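Local coordinates for lovastatin nonaketide synthase, polyketide synthase component (Aspergillus terreus, PDB 7CPX), which builds dihydromonacolin L, the nonaketide precursor of lovastatin, from malonyl-CoA by iterative condensation, methylation and reduction, with the growing chain tethered to its acyl-carrier domain, working with its partner lovC, at residues Y762-M775 with A815-L827. The protein carries 2 engineered substitutions. Sequence-based numbering, arbitrary orientation.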
loop_
_atom_site.group_PDB
_atom_site.type_symbol
_atom_site.label_atom_id
_atom_site.label_comp_id
_atom_site.label_asym_id
_atom_site.label_seq_id
_atom_site.Cartn_x
_atom_site.Cartn_y
_atom_site.Cartn_z
ATOM N N TYR A 762 -26.980 -69.942 62.068
ATOM C CA TYR A 762 -25.566 -69.888 62.403
ATOM C C TYR A 762 -25.309 -68.772 63.407
ATOM O O TYR A 762 -26.115 -67.851 63.568
ATOM C CB TYR A 762 -24.703 -69.682 61.151
ATOM C CG TYR A 762 -25.395 -68.944 60.027
ATOM C CD1 TYR A 762 -25.469 -67.558 60.018
ATOM C CD2 TYR A 762 -25.974 -69.638 58.973
ATOM C CE1 TYR A 762 -26.102 -66.884 58.990
ATOM C CE2 TYR A 762 -26.608 -68.974 57.941
ATOM C CZ TYR A 762 -26.668 -67.597 57.955
ATOM O OH TYR A 762 -27.299 -66.932 56.929
ATOM N N HIS A 763 -24.168 -68.871 64.087
ATOM C CA HIS A 763 -23.799 -67.960 65.166
ATOM C C HIS A 763 -24.746 -68.078 66.354
ATOM O O HIS A 763 -24.809 -67.177 67.197
ATOM C CB HIS A 763 -23.748 -66.510 64.669
ATOM C CG HIS A 763 -22.917 -66.328 63.437
ATOM N ND1 HIS A 763 -23.229 -65.410 62.457
ATOM C CD2 HIS A 763 -21.786 -66.947 63.026
ATOM C CE1 HIS A 763 -22.326 -65.474 61.495
ATOM N NE2 HIS A 763 -21.439 -66.398 61.816
ATOM N N SER A 764 -25.486 -69.182 66.429
ATOM C CA SER A 764 -26.392 -69.457 67.532
ATOM C C SER A 764 -26.312 -70.940 67.860
ATOM O O SER A 764 -25.599 -71.706 67.206
ATOM C CB SER A 764 -27.832 -69.045 67.194
ATOM O OG SER A 764 -28.274 -69.667 66.001
ATOM N N HIS A 765 -27.056 -71.349 68.890
ATOM C CA HIS A 765 -26.980 -72.732 69.345
ATOM C C HIS A 765 -27.500 -73.716 68.304
ATOM O O HIS A 765 -27.147 -74.899 68.363
ATOM C CB HIS A 765 -27.757 -72.902 70.653
ATOM C CG HIS A 765 -29.244 -72.908 70.481
ATOM N ND1 HIS A 765 -30.012 -71.769 70.597
ATOM C CD2 HIS A 765 -30.106 -73.917 70.210
ATOM C CE1 HIS A 765 -31.282 -72.076 70.401
ATOM N NE2 HIS A 765 -31.367 -73.372 70.164
ATOM N N HIS A 766 -28.313 -73.258 67.350
ATOM C CA HIS A 766 -28.913 -74.171 66.380
ATOM C C HIS A 766 -27.853 -75.024 65.693
ATOM O O HIS A 766 -27.971 -76.253 65.632
ATOM C CB HIS A 766 -29.718 -73.382 65.345
ATOM C CG HIS A 766 -30.992 -72.808 65.880
ATOM N ND1 HIS A 766 -32.154 -72.760 65.139
ATOM C CD2 HIS A 766 -31.288 -72.256 67.080
ATOM C CE1 HIS A 766 -33.111 -72.206 65.861
ATOM N NE2 HIS A 766 -32.612 -71.890 67.043
ATOM N N MET A 767 -26.809 -74.388 65.170
ATOM C CA MET A 767 -25.709 -75.099 64.533
ATOM C C MET A 767 -24.579 -75.424 65.499
ATOM O O MET A 767 -23.580 -76.019 65.082
ATOM C CB MET A 767 -25.158 -74.278 63.362
ATOM C CG MET A 767 -26.025 -74.318 62.113
ATOM S SD MET A 767 -25.366 -73.296 60.781
ATOM C CE MET A 767 -26.563 -73.609 59.486
ATOM N N LEU A 768 -24.707 -75.051 66.773
ATOM C CA LEU A 768 -23.640 -75.334 67.732
ATOM C C LEU A 768 -23.365 -76.823 67.881
ATOM O O LEU A 768 -22.189 -77.220 67.812
ATOM C CB LEU A 768 -23.984 -74.698 69.082
ATOM C CG LEU A 768 -22.996 -74.970 70.219
ATOM C CD1 LEU A 768 -21.586 -74.553 69.826
ATOM C CD2 LEU A 768 -23.433 -74.249 71.485
ATOM N N PRO A 769 -24.360 -77.693 68.088
ATOM C CA PRO A 769 -24.036 -79.117 68.268
ATOM C C PRO A 769 -23.374 -79.740 67.053
ATOM O O PRO A 769 -22.347 -80.416 67.199
ATOM C CB PRO A 769 -25.401 -79.755 68.563
ATOM C CG PRO A 769 -26.397 -78.818 67.991
ATOM C CD PRO A 769 -25.813 -77.450 68.145
ATOM N N CYS A 770 -23.917 -79.520 65.854
ATOM C CA CYS A 770 -23.313 -80.077 64.650
ATOM C C CYS A 770 -21.886 -79.589 64.446
ATOM O O CYS A 770 -21.107 -80.261 63.763
ATOM C CB CYS A 770 -24.160 -79.727 63.426
ATOM S SG CYS A 770 -25.855 -80.354 63.494
ATOM N N ALA A 771 -21.528 -78.439 65.021
ATOM C CA ALA A 771 -20.157 -77.953 64.907
ATOM C C ALA A 771 -19.175 -78.885 65.604
ATOM O O ALA A 771 -18.016 -78.985 65.183
ATOM C CB ALA A 771 -20.049 -76.544 65.488
ATOM N N ASP A 772 -19.610 -79.569 66.665
ATOM C CA ASP A 772 -18.703 -80.454 67.394
ATOM C C ASP A 772 -18.174 -81.578 66.513
ATOM O O ASP A 772 -16.954 -81.635 66.278
ATOM C CB ASP A 772 -19.407 -80.988 68.644
ATOM C CG ASP A 772 -19.649 -79.907 69.681
ATOM O OD1 ASP A 772 -18.856 -78.944 69.737
ATOM O OD2 ASP A 772 -20.633 -80.022 70.443
ATOM N N PRO A 773 -19.004 -82.492 65.998
ATOM C CA PRO A 773 -18.454 -83.539 65.121
ATOM C C PRO A 773 -17.759 -82.977 63.895
ATOM O O PRO A 773 -16.709 -83.491 63.488
ATOM C CB PRO A 773 -19.690 -84.370 64.752
ATOM C CG PRO A 773 -20.833 -83.433 64.900
ATOM C CD PRO A 773 -20.476 -82.533 66.044
ATOM N N TYR A 774 -18.308 -81.912 63.307
ATOM C CA TYR A 774 -17.685 -81.307 62.135
ATOM C C TYR A 774 -16.231 -80.955 62.419
ATOM O O TYR A 774 -15.324 -81.369 61.687
ATOM C CB TYR A 774 -18.477 -80.069 61.711
ATOM C CG TYR A 774 -17.632 -78.962 61.123
ATOM C CD1 TYR A 774 -17.112 -79.061 59.841
ATOM C CD2 TYR A 774 -17.367 -77.809 61.851
ATOM C CE1 TYR A 774 -16.342 -78.048 59.302
ATOM C CE2 TYR A 774 -16.599 -76.790 61.321
ATOM C CZ TYR A 774 -16.091 -76.914 60.046
ATOM O OH TYR A 774 -15.327 -75.902 59.514
ATOM N N MET A 775 -15.986 -80.220 63.505
ATOM C CA MET A 775 -14.613 -79.908 63.880
ATOM C C MET A 775 -13.814 -81.185 64.103
ATOM O O MET A 775 -12.657 -81.286 63.677
ATOM C CB MET A 775 -14.594 -79.037 65.136
ATOM C CG MET A 775 -13.226 -78.458 65.463
ATOM S SD MET A 775 -13.192 -77.554 67.023
ATOM C CE MET A 775 -13.433 -78.887 68.195
ATOM N N ALA A 815 -8.417 -75.998 64.039
ATOM C CA ALA A 815 -9.788 -76.428 63.780
ATOM C C ALA A 815 -10.792 -75.601 64.568
ATOM O O ALA A 815 -11.929 -75.406 64.118
ATOM C CB ALA A 815 -9.943 -77.912 64.114
ATOM N N LYS A 816 -10.398 -75.111 65.745
ATOM C CA LYS A 816 -11.311 -74.307 66.548
ATOM C C LYS A 816 -11.703 -73.025 65.828
ATOM O O LYS A 816 -12.811 -72.519 66.025
ATOM C CB LYS A 816 -10.677 -73.992 67.902
ATOM C CG LYS A 816 -10.388 -75.229 68.736
ATOM C CD LYS A 816 -9.807 -74.875 70.094
ATOM C CE LYS A 816 -9.548 -76.122 70.925
ATOM N NZ LYS A 816 -8.981 -75.800 72.262
ATOM N N TYR A 817 -10.819 -72.487 64.985
ATOM C CA TYR A 817 -11.186 -71.319 64.192
ATOM C C TYR A 817 -12.262 -71.664 63.169
ATOM O O TYR A 817 -13.225 -70.907 62.987
ATOM C CB TYR A 817 -9.949 -70.748 63.500
ATOM C CG TYR A 817 -10.237 -69.536 62.645
ATOM C CD1 TYR A 817 -10.887 -68.430 63.174
ATOM C CD2 TYR A 817 -9.853 -69.495 61.312
ATOM C CE1 TYR A 817 -11.151 -67.320 62.399
ATOM C CE2 TYR A 817 -10.111 -68.387 60.529
ATOM C CZ TYR A 817 -10.761 -67.302 61.078
ATOM O OH TYR A 817 -11.024 -66.194 60.306
ATOM N N TRP A 818 -12.121 -72.805 62.494
ATOM C CA TRP A 818 -13.144 -73.221 61.542
ATOM C C TRP A 818 -14.460 -73.525 62.246
ATOM O O TRP A 818 -15.533 -73.381 61.649
ATOM C CB TRP A 818 -12.661 -74.436 60.752
ATOM C CG TRP A 818 -11.325 -74.228 60.101
ATOM C CD1 TRP A 818 -10.104 -74.533 60.625
ATOM C CD2 TRP A 818 -11.076 -73.667 58.807
ATOM N NE1 TRP A 818 -9.109 -74.199 59.739
ATOM C CE2 TRP A 818 -9.680 -73.665 58.613
ATOM C CE3 TRP A 818 -11.897 -73.167 57.791
ATOM C CZ2 TRP A 818 -9.088 -73.184 57.448
ATOM C CZ3 TRP A 818 -11.307 -72.690 56.635
ATOM C CH2 TRP A 818 -9.916 -72.701 56.474
ATOM N N LYS A 819 -14.399 -73.954 63.510
ATOM C CA LYS A 819 -15.621 -74.116 64.292
ATOM C C LYS A 819 -16.240 -72.764 64.630
ATOM O O LYS A 819 -17.452 -72.567 64.477
ATOM C CB LYS A 819 -15.322 -74.905 65.566
ATOM C CG LYS A 819 -16.457 -74.915 66.579
ATOM C CD LYS A 819 -16.158 -75.853 67.735
ATOM C CE LYS A 819 -17.220 -75.755 68.816
ATOM N NZ LYS A 819 -16.954 -76.689 69.944
ATOM N N ASP A 820 -15.419 -71.816 65.089
ATOM C CA ASP A 820 -15.904 -70.472 65.368
ATOM C C ASP A 820 -16.488 -69.817 64.127
ATOM O O ASP A 820 -17.308 -68.900 64.249
ATOM C CB ASP A 820 -14.767 -69.609 65.919
ATOM C CG ASP A 820 -14.197 -70.154 67.212
ATOM O OD1 ASP A 820 -14.697 -71.193 67.693
ATOM O OD2 ASP A 820 -13.249 -69.543 67.748
ATOM N N ASN A 821 -16.075 -70.264 62.939
ATOM C CA ASN A 821 -16.640 -69.722 61.706
ATOM C C ASN A 821 -18.162 -69.756 61.742
ATOM O O ASN A 821 -18.823 -68.819 61.280
ATOM C CB ASN A 821 -16.118 -70.506 60.502
ATOM C CG ASN A 821 -16.674 -69.991 59.189
ATOM O OD1 ASN A 821 -17.035 -68.820 59.070
ATOM N ND2 ASN A 821 -16.751 -70.869 58.194
ATOM N N LEU A 822 -18.735 -70.831 62.285
ATOM C CA LEU A 822 -20.177 -70.958 62.428
ATOM C C LEU A 822 -20.661 -70.795 63.861
ATOM O O LEU A 822 -21.869 -70.647 64.073
ATOM C CB LEU A 822 -20.646 -72.322 61.897
ATOM C CG LEU A 822 -20.764 -72.483 60.378
ATOM C CD1 LEU A 822 -21.856 -71.586 59.817
ATOM C CD2 LEU A 822 -19.436 -72.207 59.688
ATOM N N VAL A 823 -19.762 -70.816 64.846
ATOM C CA VAL A 823 -20.160 -70.709 66.246
ATOM C C VAL A 823 -20.026 -69.267 66.721
ATOM O O VAL A 823 -21.009 -68.647 67.141
ATOM C CB VAL A 823 -19.326 -71.656 67.129
ATOM C CG1 VAL A 823 -19.580 -71.372 68.607
ATOM C CG2 VAL A 823 -19.644 -73.108 66.795
ATOM N N SER A 824 -18.813 -68.724 66.656
ATOM C CA SER A 824 -18.553 -67.420 67.240
ATOM C C SER A 824 -19.239 -66.315 66.437
ATOM O O SER A 824 -19.423 -66.440 65.223
ATOM C CB SER A 824 -17.052 -67.150 67.296
ATOM O OG SER A 824 -16.387 -68.129 68.075
ATOM N N PRO A 825 -19.632 -65.221 67.093
ATOM C CA PRO A 825 -20.158 -64.072 66.349
ATOM C C PRO A 825 -19.078 -63.450 65.477
ATOM O O PRO A 825 -17.886 -63.512 65.786
ATOM C CB PRO A 825 -20.619 -63.112 67.450
ATOM C CG PRO A 825 -19.805 -63.482 68.639
ATOM C CD PRO A 825 -19.590 -64.963 68.543
ATOM N N VAL A 826 -19.510 -62.843 64.376
ATOM C CA VAL A 826 -18.605 -62.301 63.370
ATOM C C VAL A 826 -18.544 -60.790 63.539
ATOM O O VAL A 826 -19.562 -60.099 63.404
ATOM C CB VAL A 826 -19.056 -62.677 61.950
ATOM C CG1 VAL A 826 -18.041 -62.197 60.925
ATOM C CG2 VAL A 826 -19.267 -64.181 61.834
ATOM N N LEU A 827 -17.353 -60.278 63.833
ATOM C CA LEU A 827 -17.113 -58.835 63.888
ATOM C C LEU A 827 -16.520 -58.353 62.565
ATOM O O LEU A 827 -15.376 -57.905 62.481
ATOM C CB LEU A 827 -16.202 -58.494 65.063
ATOM C CG LEU A 827 -16.841 -58.563 66.453
ATOM C CD1 LEU A 827 -17.165 -59.999 66.841
ATOM C CD2 LEU A 827 -15.940 -57.914 67.492
#
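His763 N donates to Leu822 O at 2.9 Å. Beside this bond the CA of His763 makes a CH···O contact with Val823 O at 3.5 Å, and Asn821 O lies at the edge of the histidine ring, near its plane. Near the other end Lys819 forms a salt bridge: its chain leaves with CG anti to the backbone N (chi1 169°) and runs extended, carrying NZ to Asp772 OD1 at 3.0 Å, nearly along the carboxylate C-O axis. A weak hydrogen bond runs from Tyr774 OH to Trp818 O at 3.3 Å, with that carbonyl oxygen lying at the edge of the tyrosine ring.

All this belongs to the malonyl-CoA:ACP transacylase domain, where helices 768-775 and 815-820 pack nearly antiparallel, 153° apart with their axes 9.6 Å from each other. Asn821 ND2 reaches back to Ser656 O, at what is probably the nucleophile elbow of the acyltransferase fold, and Leu822 touches that same turn.

The apolar contacts run the length of the pairing. In Met775, CG anti to the backbone N (chi1 -170°) and a chain still extended at chi2 carry SD to Lys819 CD at 3.5 Å, while CG meets Ala815 CB. Ala771 CB and Leu768 CD1 both converge on Val823 CG2, the former at 3.7 Å. Further along, Leu822 CD1 is touched by Tyr762 CB and Met767 SD, and the CE1-NE2 side of the His763 ring meets Val826 CG2 obliquely.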